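Local coordinates for Rho GTPase-activating protein 15 (Homo sapiens, PDB 3BYI) that activates the GTPase activity of Rho-type GTPases such as RAC1, converting them to the inactive GDP-bound state, here represented by its Rho-GAP domain, at residues I191-V194 against Y195-Q198; M98-R101 against E102-E105; L107-Y110 against S111-E114. All coordinates share one frame; numbering follows the deposited sequence.

Contact 1: I191-V194 against Y195-Q198; sequences IHMV and YQNQ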
ATOM      1  N   ILE A 191     -16.468  12.871  -5.949  1.00 41.07           N
ATOM      2  CA  ILE A 191     -17.178  11.608  -5.723  1.00 39.85           C
ATOM      3  C   ILE A 191     -16.225  10.412  -5.698  1.00 42.31           C
ATOM      4  O   ILE A 191     -16.271   9.598  -4.782  1.00 42.76           O
ATOM      5  CB  ILE A 191     -18.347  11.434  -6.724  1.00 40.14           C
ATOM      6  CG1 ILE A 191     -19.419  12.504  -6.463  1.00 36.35           C
ATOM      7  CG2 ILE A 191     -18.953  10.050  -6.623  1.00 44.17           C
ATOM      8  CD1 ILE A 191     -20.677  12.389  -7.349  1.00 38.71           C
ATOM      9  N   HIS A 192     -15.322  10.314  -6.665  1.00 46.13           N
ATOM     10  CA  HIS A 192     -14.394   9.167  -6.695  1.00 47.66           C
ATOM     11  C   HIS A 192     -13.471   9.124  -5.459  1.00 45.35           C
ATOM     12  O   HIS A 192     -13.083   8.051  -4.968  1.00 39.09           O
ATOM     13  CB  HIS A 192     -13.593   9.125  -8.013  1.00 50.14           C
ATOM     14  CG  HIS A 192     -14.391   8.647  -9.195  1.00 58.28           C
ATOM     15  ND1 HIS A 192     -13.892   8.635 -10.482  1.00 65.52           N
ATOM     16  CD2 HIS A 192     -15.661   8.176  -9.286  1.00 69.41           C
ATOM     17  CE1 HIS A 192     -14.816   8.165 -11.306  1.00 62.45           C
ATOM     18  NE2 HIS A 192     -15.901   7.889 -10.608  1.00 57.79           N
ATOM     19  N   MET A 193     -13.128  10.305  -4.960  1.00 44.55           N
ATOM     20  CA  MET A 193     -12.326  10.407  -3.749  1.00 46.24           C
ATOM     21  C   MET A 193     -13.080   9.880  -2.503  1.00 41.36           C
ATOM     22  O   MET A 193     -12.529   9.171  -1.670  1.00 40.64           O
ATOM     23  CB  MET A 193     -11.848  11.849  -3.553  1.00 47.81           C
ATOM     24  CG  MET A 193     -10.753  12.270  -4.564  1.00 57.17           C
ATOM     25  SD  MET A 193     -10.207  14.002  -4.439  1.00 67.05           S
ATOM     26  CE  MET A 193     -11.531  14.917  -5.209  1.00 66.79           C
ATOM     27  N   VAL A 194     -14.351  10.201  -2.382  1.00 41.81           N
ATOM     28  CA  VAL A 194     -15.162   9.616  -1.311  1.00 42.41           C
ATOM     29  C   VAL A 194     -15.295   8.102  -1.473  1.00 42.24           C
ATOM     30  O   VAL A 194     -15.233   7.365  -0.496  1.00 42.77           O
ATOM     31  CB  VAL A 194     -16.552  10.276  -1.218  1.00 44.07           C
ATOM     32  CG1 VAL A 194     -17.359   9.757   0.004  1.00 36.60           C
ATOM     33  CG2 VAL A 194     -16.362  11.801  -1.092  1.00 49.72           C
ATOM     34  N   TYR A 195     -15.510   7.641  -2.696  1.00 42.51           N
ATOM     35  CA  TYR A 195     -15.682   6.217  -2.955  1.00 43.02           C
ATOM     36  C   TYR A 195     -14.489   5.429  -2.438  1.00 44.87           C
ATOM     37  O   TYR A 195     -14.642   4.434  -1.740  1.00 45.31           O
ATOM     38  CB  TYR A 195     -15.790   5.934  -4.432  1.00 42.77           C
ATOM     39  CG  TYR A 195     -17.100   6.249  -5.102  1.00 44.22           C
ATOM     40  CD1 TYR A 195     -18.246   6.578  -4.385  1.00 41.35           C
ATOM     41  CD2 TYR A 195     -17.192   6.157  -6.490  1.00 39.56           C
ATOM     42  CE1 TYR A 195     -19.446   6.846  -5.047  1.00 42.75           C
ATOM     43  CE2 TYR A 195     -18.372   6.424  -7.152  1.00 40.30           C
ATOM     44  CZ  TYR A 195     -19.500   6.758  -6.441  1.00 44.42           C
ATOM     45  OH  TYR A 195     -20.658   6.999  -7.146  1.00 42.43           O
ATOM     46  N   GLN A 196     -13.298   5.855  -2.816  1.00 44.19           N
ATOM     47  CA  GLN A 196     -12.127   5.107  -2.477  1.00 43.35           C
ATOM     48  C   GLN A 196     -11.774   5.158  -0.990  1.00 43.98           C
ATOM     49  O   GLN A 196     -11.362   4.147  -0.419  1.00 43.61           O
ATOM     50  CB  GLN A 196     -10.959   5.548  -3.329  1.00 46.27           C
ATOM     51  CG  GLN A 196     -10.440   6.923  -3.077  1.00 44.39           C
ATOM     52  CD  GLN A 196      -9.466   7.319  -4.160  1.00 50.09           C
ATOM     53  OE1 GLN A 196      -9.118   6.501  -5.005  1.00 53.83           O
ATOM     54  NE2 GLN A 196      -9.014   8.559  -4.140  1.00 42.12           N
ATOM     55  N   ASN A 197     -11.950   6.312  -0.356  1.00 43.05           N
ATOM     56  CA  ASN A 197     -11.743   6.423   1.079  1.00 42.79           C
ATOM     57  C   ASN A 197     -12.754   5.577   1.883  1.00 42.76           C
ATOM     58  O   ASN A 197     -12.408   4.971   2.899  1.00 40.54           O
ATOM     59  CB  ASN A 197     -11.853   7.880   1.502  1.00 43.42           C
ATOM     60  CG  ASN A 197     -10.702   8.699   0.975  1.00 48.20           C
ATOM     61  OD1 ASN A 197      -9.938   8.211   0.166  1.00 42.73           O
ATOM     62  ND2 ASN A 197     -10.578   9.941   1.417  1.00 35.99           N
ATOM     63  N   GLN A 198     -13.996   5.530   1.417  1.00 42.91           N
ATOM     64  CA  GLN A 198     -14.992   4.708   2.066  1.00 41.86           C
ATOM     65  C   GLN A 198     -14.681   3.233   1.927  1.00 40.56           C
ATOM     66  O   GLN A 198     -14.915   2.475   2.862  1.00 41.60           O
ATOM     67  CB  GLN A 198     -16.393   4.999   1.538  1.00 39.92           C
ATOM     68  CG  GLN A 198     -16.999   6.298   2.086  1.00 39.74           C
ATOM     69  CD  GLN A 198     -16.973   6.367   3.582  1.00 48.17           C
ATOM     70  OE1 GLN A 198     -16.181   7.122   4.174  1.00 44.11           O
ATOM     71  NE2 GLN A 198     -17.823   5.553   4.217  1.00 36.30           N
TER
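Ile191 and Tyr195, one helical turn apart, run side by side. Followed outward, the Tyr195 side chain first meets backbone oxygens: its CB lies 3.5 Å from His192 O, and CG, standing anti to its own carbonyl carbon (chi1 -77°), comes to 3.5 Å from Ile191 O, with CD1 beside the same oxygen. Tyr195 CD2 passes His192 CD2 at 3.8 Å, the His192 and Tyr195 ring planes being inclined obliquely, by 34°. Over one face, Ile191 CG2 makes a CH-pi contact 3.7 Å from the Tyr195 ring centroid, displaced toward the rim. Tyr195 CZ is the ring atom closest to Ile191 CG2, at 3.3 Å, and CE1, CE2 and OH share that methyl. The OH at the end is held weakly by Lys121. All this happens on helix 189-205 of the all-helical RhoGAP fold, whose i to i+4 ladder is regular here: Tyr195 N to Ile191 O measures 3.0 Å, with 161° at the hydrogen, and the next three bonds follow suit through to Gln198 N and Val194 O at 2.9 Å. Gln196 CG passes 3.4 Å from Met193 O; beyond it NE2 bonds to Glu183 OE1 and OE1 to Ala182 N, which satisfies the buried amide.

Contact 2: M98-R101 against E102-E105; sequences MFFR and ELPE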
ATOM      1  N   MET A  98       5.001   4.779  -1.369  1.00 42.07           N
ATOM      2  CA  MET A  98       5.598   5.015  -2.691  1.00 43.74           C
ATOM      3  C   MET A  98       5.593   3.746  -3.550  1.00 42.47           C
ATOM      4  O   MET A  98       5.397   3.830  -4.762  1.00 43.97           O
ATOM      5  CB  MET A  98       7.050   5.533  -2.559  1.00 42.64           C
ATOM      6  CG  MET A  98       7.710   5.808  -3.882  1.00 45.67           C
ATOM      7  SD  MET A  98       9.352   6.547  -3.813  1.00 50.68           S
ATOM      8  CE  MET A  98       8.866   8.246  -3.426  1.00 43.80           C
ATOM      9  N   PHE A  99       5.831   2.597  -2.923  1.00 43.15           N
ATOM     10  CA  PHE A  99       5.761   1.306  -3.601  1.00 43.77           C
ATOM     11  C   PHE A  99       4.374   1.113  -4.176  1.00 43.22           C
ATOM     12  O   PHE A  99       4.221   0.843  -5.362  1.00 42.41           O
ATOM     13  CB  PHE A  99       6.144   0.153  -2.653  1.00 45.19           C
ATOM     14  CG  PHE A  99       5.937  -1.223  -3.250  1.00 44.40           C
ATOM     15  CD1 PHE A  99       6.890  -1.769  -4.116  1.00 41.54           C
ATOM     16  CD2 PHE A  99       4.787  -1.957  -2.962  1.00 41.14           C
ATOM     17  CE1 PHE A  99       6.701  -2.990  -4.657  1.00 39.29           C
ATOM     18  CE2 PHE A  99       4.568  -3.209  -3.538  1.00 37.44           C
ATOM     19  CZ  PHE A  99       5.516  -3.741  -4.350  1.00 41.76           C
ATOM     20  N   PHE A 100       3.350   1.307  -3.353  1.00 42.85           N
ATOM     21  CA  PHE A 100       1.984   1.134  -3.831  1.00 40.96           C
ATOM     22  C   PHE A 100       1.574   2.164  -4.893  1.00 43.46           C
ATOM     23  O   PHE A 100       0.854   1.841  -5.854  1.00 43.16           O
ATOM     24  CB  PHE A 100       1.013   1.132  -2.674  1.00 44.84           C
ATOM     25  CG  PHE A 100       1.047  -0.141  -1.881  1.00 44.86           C
ATOM     26  CD1 PHE A 100       1.609  -0.169  -0.607  1.00 46.30           C
ATOM     27  CD2 PHE A 100       0.553  -1.313  -2.425  1.00 40.58           C
ATOM     28  CE1 PHE A 100       1.662  -1.349   0.107  1.00 43.04           C
ATOM     29  CE2 PHE A 100       0.568  -2.486  -1.712  1.00 45.09           C
ATOM     30  CZ  PHE A 100       1.124  -2.510  -0.444  1.00 44.22           C
ATOM     31  N   ARG A 101       2.069   3.398  -4.743  1.00 44.72           N
ATOM     32  CA  ARG A 101       1.792   4.456  -5.717  1.00 44.13           C
ATOM     33  C   ARG A 101       2.486   4.202  -7.055  1.00 42.56           C
ATOM     34  O   ARG A 101       1.983   4.631  -8.075  1.00 40.27           O
ATOM     35  CB  ARG A 101       2.188   5.861  -5.187  1.00 45.70           C
ATOM     36  CG  ARG A 101       1.189   6.465  -4.183  1.00 49.15           C
ATOM     37  CD  ARG A 101       1.810   7.611  -3.329  1.00 55.62           C
ATOM     38  NE  ARG A 101       0.952   7.918  -2.175  1.00 66.84           N
ATOM     39  CZ  ARG A 101       1.341   8.519  -1.043  1.00 65.35           C
ATOM     40  NH1 ARG A 101       2.589   8.935  -0.859  1.00 62.65           N
ATOM     41  NH2 ARG A 101       0.454   8.723  -0.075  1.00 63.79           N
ATOM     42  N   GLU A 102       3.627   3.516  -7.032  1.00 44.62           N
ATOM     43  CA  GLU A 102       4.423   3.307  -8.256  1.00 43.47           C
ATOM     44  C   GLU A 102       4.050   2.010  -8.984  1.00 42.86           C
ATOM     45  O   GLU A 102       4.508   1.804 -10.061  1.00 41.04           O
ATOM     46  CB  GLU A 102       5.940   3.405  -7.941  1.00 41.99           C
ATOM     47  CG  GLU A 102       6.767   3.741  -9.164  1.00 41.98           C
ATOM     48  CD  GLU A 102       8.194   4.075  -8.848  1.00 47.12           C
ATOM     49  OE1 GLU A 102       8.496   4.456  -7.702  1.00 44.95           O
ATOM     50  OE2 GLU A 102       9.025   3.935  -9.769  1.00 51.17           O
ATOM     51  N   LEU A 103       3.210   1.155  -8.402  1.00 42.57           N
ATOM     52  CA  LEU A 103       2.723  -0.034  -9.093  1.00 43.58           C
ATOM     53  C   LEU A 103       2.117   0.440 -10.374  1.00 43.00           C
ATOM     54  O   LEU A 103       1.468   1.444 -10.359  1.00 43.90           O
ATOM     55  CB  LEU A 103       1.665  -0.723  -8.234  1.00 44.15           C
ATOM     56  CG  LEU A 103       2.194  -1.460  -7.001  1.00 43.79           C
ATOM     57  CD1 LEU A 103       1.067  -2.081  -6.209  1.00 35.72           C
ATOM     58  CD2 LEU A 103       3.130  -2.516  -7.439  1.00 36.90           C
ATOM     59  N   PRO A 104       2.363  -0.233 -11.518  1.00 43.97           N
ATOM     60  CA  PRO A 104       1.687   0.233 -12.736  1.00 44.67           C
ATOM     61  C   PRO A 104       0.156   0.152 -12.694  1.00 45.00           C
ATOM     62  O   PRO A 104      -0.512   0.863 -13.430  1.00 45.56           O
ATOM     63  CB  PRO A 104       2.234  -0.689 -13.839  1.00 43.34           C
ATOM     64  CG  PRO A 104       2.761  -1.860 -13.135  1.00 43.24           C
ATOM     65  CD  PRO A 104       3.232  -1.383 -11.786  1.00 46.94           C
ATOM     66  N   GLU A 105      -0.377  -0.785 -11.917  1.00 44.75           N
ATOM     67  CA  GLU A 105      -1.806  -0.903 -11.699  1.00 45.85           C
ATOM     68  C   GLU A 105      -1.941  -0.828 -10.174  1.00 45.81           C
ATOM     69  O   GLU A 105      -1.075  -1.336  -9.446  1.00 43.31           O
ATOM     70  CB  GLU A 105      -2.344  -2.226 -12.248  1.00 45.48           C
ATOM     71  CG  GLU A 105      -3.874  -2.315 -12.233  1.00 60.55           C
ATOM     72  CD  GLU A 105      -4.434  -3.694 -12.616  1.00 62.64           C
ATOM     73  OE1 GLU A 105      -3.705  -4.721 -12.550  1.00 70.00           O
ATOM     74  OE2 GLU A 105      -5.635  -3.740 -12.982  1.00 63.00           O
TER
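Leu103 packs against Phe99 and Phe100 at the C-terminal part of helix 89-102, and these three buried residues form the close-packed part of the contact. With CG beside the backbone N (chi1 -73°), the leucine sends one methyl to each ring: Leu103 CD2 reaches over one face of the Phe99 ring, 4.1 Å from Phe99 CZ, while Leu103 CD1 lies 3.9 Å from Phe100 CD2 at an oblique approach. Leu103 CG is 3.5 Å from Phe99 O. Val39 of helix 37-49 touches both rings, so the cluster belongs to the domain interior. In the backbone, Glu102 N is shared between Met98 O, at 2.9 Å with 132° at the hydrogen, and, weakly, Phe99 O, which also takes a weak bond from Leu103 N. The other side is more open and polar. Met98 and Glu102, both partly exposed, extend in the same direction, and Arg101 is exposed, weakly bonded to Thr178 and about 9 Å by side chain from Arg58, the predicted arginine finger. Glu102 OE2 forms a salt bridge with Arg70 of helix 63-74. The chemistry is therefore divided, apolar methyl-to-ring contact inward and charge pairing outward, which probably favours an ionised Glu102 carboxylate.

Contact 3: L107-Y110 against S111-E114; sequences LFPY and SFFE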
ATOM      1  N   LEU A 107      -3.269  -1.577  -6.267  1.00 45.42           N
ATOM      2  CA  LEU A 107      -3.572  -2.800  -5.520  1.00 43.87           C
ATOM      3  C   LEU A 107      -5.001  -3.278  -5.787  1.00 44.54           C
ATOM      4  O   LEU A 107      -5.252  -4.473  -5.926  1.00 45.47           O
ATOM      5  CB  LEU A 107      -3.364  -2.590  -4.018  1.00 44.02           C
ATOM      6  CG  LEU A 107      -3.518  -3.809  -3.077  1.00 46.36           C
ATOM      7  CD1 LEU A 107      -2.587  -4.934  -3.471  1.00 39.81           C
ATOM      8  CD2 LEU A 107      -3.310  -3.406  -1.586  1.00 34.67           C
ATOM      9  N   PHE A 108      -5.921  -2.326  -5.823  1.00 43.06           N
ATOM     10  CA  PHE A 108      -7.296  -2.587  -6.203  1.00 43.74           C
ATOM     11  C   PHE A 108      -7.355  -2.459  -7.717  1.00 44.29           C
ATOM     12  O   PHE A 108      -7.261  -1.319  -8.237  1.00 45.68           O
ATOM     13  CB  PHE A 108      -8.217  -1.533  -5.565  1.00 42.17           C
ATOM     14  CG  PHE A 108      -8.428  -1.726  -4.095  1.00 41.81           C
ATOM     15  CD1 PHE A 108      -7.410  -1.438  -3.179  1.00 41.23           C
ATOM     16  CD2 PHE A 108      -9.635  -2.185  -3.622  1.00 41.75           C
ATOM     17  CE1 PHE A 108      -7.599  -1.612  -1.828  1.00 39.03           C
ATOM     18  CE2 PHE A 108      -9.829  -2.379  -2.273  1.00 41.52           C
ATOM     19  CZ  PHE A 108      -8.820  -2.080  -1.369  1.00 45.19           C
ATOM     20  N   PRO A 109      -7.491  -3.593  -8.444  1.00 43.24           N
ATOM     21  CA  PRO A 109      -7.451  -3.438  -9.880  1.00 45.11           C
ATOM     22  C   PRO A 109      -8.577  -2.552 -10.419  1.00 47.29           C
ATOM     23  O   PRO A 109      -9.710  -2.569  -9.923  1.00 47.22           O
ATOM     24  CB  PRO A 109      -7.560  -4.886 -10.407  1.00 44.52           C
ATOM     25  CG  PRO A 109      -7.159  -5.758  -9.211  1.00 43.23           C
ATOM     26  CD  PRO A 109      -7.696  -5.004  -8.055  1.00 42.33           C
ATOM     27  N   TYR A 110      -8.219  -1.779 -11.431  1.00 50.08           N
ATOM     28  CA  TYR A 110      -9.151  -0.965 -12.193  1.00 53.49           C
ATOM     29  C   TYR A 110     -10.389  -1.771 -12.652  1.00 50.36           C
ATOM     30  O   TYR A 110     -11.512  -1.260 -12.620  1.00 51.69           O
ATOM     31  CB  TYR A 110      -8.453  -0.414 -13.464  1.00 57.74           C
ATOM     32  CG  TYR A 110      -7.224   0.488 -13.312  1.00 58.08           C
ATOM     33  CD1 TYR A 110      -7.303   1.705 -12.643  1.00 62.10           C
ATOM     34  CD2 TYR A 110      -5.995   0.143 -13.928  1.00 63.42           C
ATOM     35  CE1 TYR A 110      -6.191   2.554 -12.534  1.00 68.09           C
ATOM     36  CE2 TYR A 110      -4.862   0.988 -13.841  1.00 62.64           C
ATOM     37  CZ  TYR A 110      -4.970   2.194 -13.133  1.00 69.62           C
ATOM     38  OH  TYR A 110      -3.855   3.029 -13.003  1.00 66.06           O
ATOM     39  N   SER A 111     -10.189  -3.009 -13.117  1.00 47.81           N
ATOM     40  CA  SER A 111     -11.346  -3.837 -13.535  1.00 46.97           C
ATOM     41  C   SER A 111     -12.339  -4.074 -12.379  1.00 49.55           C
ATOM     42  O   SER A 111     -13.538  -4.205 -12.610  1.00 54.09           O
ATOM     43  CB  SER A 111     -10.907  -5.160 -14.154  1.00 45.77           C
ATOM     44  OG  SER A 111     -10.089  -5.928 -13.303  1.00 48.41           O
ATOM     45  N   PHE A 112     -11.854  -4.072 -11.135  1.00 48.65           N
ATOM     46  CA  PHE A 112     -12.721  -4.251  -9.981  1.00 46.87           C
ATOM     47  C   PHE A 112     -13.379  -2.971  -9.441  1.00 46.42           C
ATOM     48  O   PHE A 112     -14.349  -3.044  -8.688  1.00 46.84           O
ATOM     49  CB  PHE A 112     -11.941  -4.914  -8.852  1.00 46.78           C
ATOM     50  CG  PHE A 112     -11.737  -6.380  -9.035  1.00 46.56           C
ATOM     51  CD1 PHE A 112     -10.901  -6.866 -10.038  1.00 53.95           C
ATOM     52  CD2 PHE A 112     -12.351  -7.285  -8.177  1.00 50.14           C
ATOM     53  CE1 PHE A 112     -10.700  -8.242 -10.195  1.00 47.74           C
ATOM     54  CE2 PHE A 112     -12.172  -8.647  -8.334  1.00 48.26           C
ATOM     55  CZ  PHE A 112     -11.344  -9.131  -9.339  1.00 44.46           C
ATOM     56  N   PHE A 113     -12.874  -1.802  -9.809  1.00 48.91           N
ATOM     57  CA  PHE A 113     -13.317  -0.559  -9.155  1.00 50.60           C
ATOM     58  C   PHE A 113     -14.851  -0.342  -9.183  1.00 49.58           C
ATOM     59  O   PHE A 113     -15.461  -0.043  -8.135  1.00 49.81           O
ATOM     60  CB  PHE A 113     -12.571   0.655  -9.742  1.00 52.84           C
ATOM     61  CG  PHE A 113     -12.945   1.950  -9.088  1.00 50.38           C
ATOM     62  CD1 PHE A 113     -12.669   2.164  -7.746  1.00 54.05           C
ATOM     63  CD2 PHE A 113     -13.620   2.942  -9.797  1.00 51.48           C
ATOM     64  CE1 PHE A 113     -13.049   3.357  -7.114  1.00 58.70           C
ATOM     65  CE2 PHE A 113     -13.990   4.125  -9.180  1.00 49.77           C
ATOM     66  CZ  PHE A 113     -13.720   4.329  -7.837  1.00 55.23           C
ATOM     67  N   GLU A 114     -15.473  -0.519 -10.352  1.00 48.30           N
ATOM     68  CA  GLU A 114     -16.929  -0.379 -10.462  1.00 48.45           C
ATOM     69  C   GLU A 114     -17.655  -1.327  -9.503  1.00 48.84           C
ATOM     70  O   GLU A 114     -18.644  -0.939  -8.881  1.00 48.80           O
ATOM     71  CB  GLU A 114     -17.420  -0.578 -11.901  1.00 46.59           C
TER
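The backbone turns from loop into helix between Pro109 and Phe113, where Phe112 N bonds to Pro109 O at 2.9 Å and Phe113 N to Tyr110 O at 3.2 Å, both i to i+3 pairs with the donor standing well above the carbonyl plane, by 57° and 70°. Pro109 and Phe112 carry the side-chain contact, lying alongside each other: the proline ring offers CB and CG to Phe112 CD1, at 3.9 Å for Pro109 CB, and meets the phenyl obliquely. A chi1 of -77° swings the phenyl beside its own backbone N, which brings CD1 back toward the proline; Phe112 CB itself lies 3.4 Å from Pro109 O. Ser111 adds a lighter touch, OG lying 4.0 Å from Pro109 CB. Phe113 contributes its CB, 3.6 Å from Tyr110 O, while its ring leads off to Tyr195 on helix 189-205. Behind this turn, Pro109 is covered by Leu139 and by Asn143 of helix 141-159, consistent with its burial beside the more exposed Tyr110 and Ser111. Successive i to i+3 bonds, the first accepted by a proline carbonyl, are consistent with the N-terminal turn of helix 110-120 in the RhoGAP domain.

Followed from the N terminus, the three contacts come in series: each joins two consecutive segments, so none encloses a long loop, and none nests within or crosses another. Contact 2 lies at the junction of helix 89-102 with the following loop, and contact 3 leads from that loop into helix 110-120; their centres are 14 Å apart. Phe100 CE2 and Leu107 CD2, 4.0 Å apart, bridge the two. Contact 1 comes much later, on helix 189-205, yet meets contact 3 in space, Tyr195 CD2 lying 4.1 Å from Phe113 CZ. Contacts 1 and 2 do not touch, their nearest atoms being about 10 Å apart. Contact 3 is thus the intermediate between the helix 89-102 junction and the late helix 189-205.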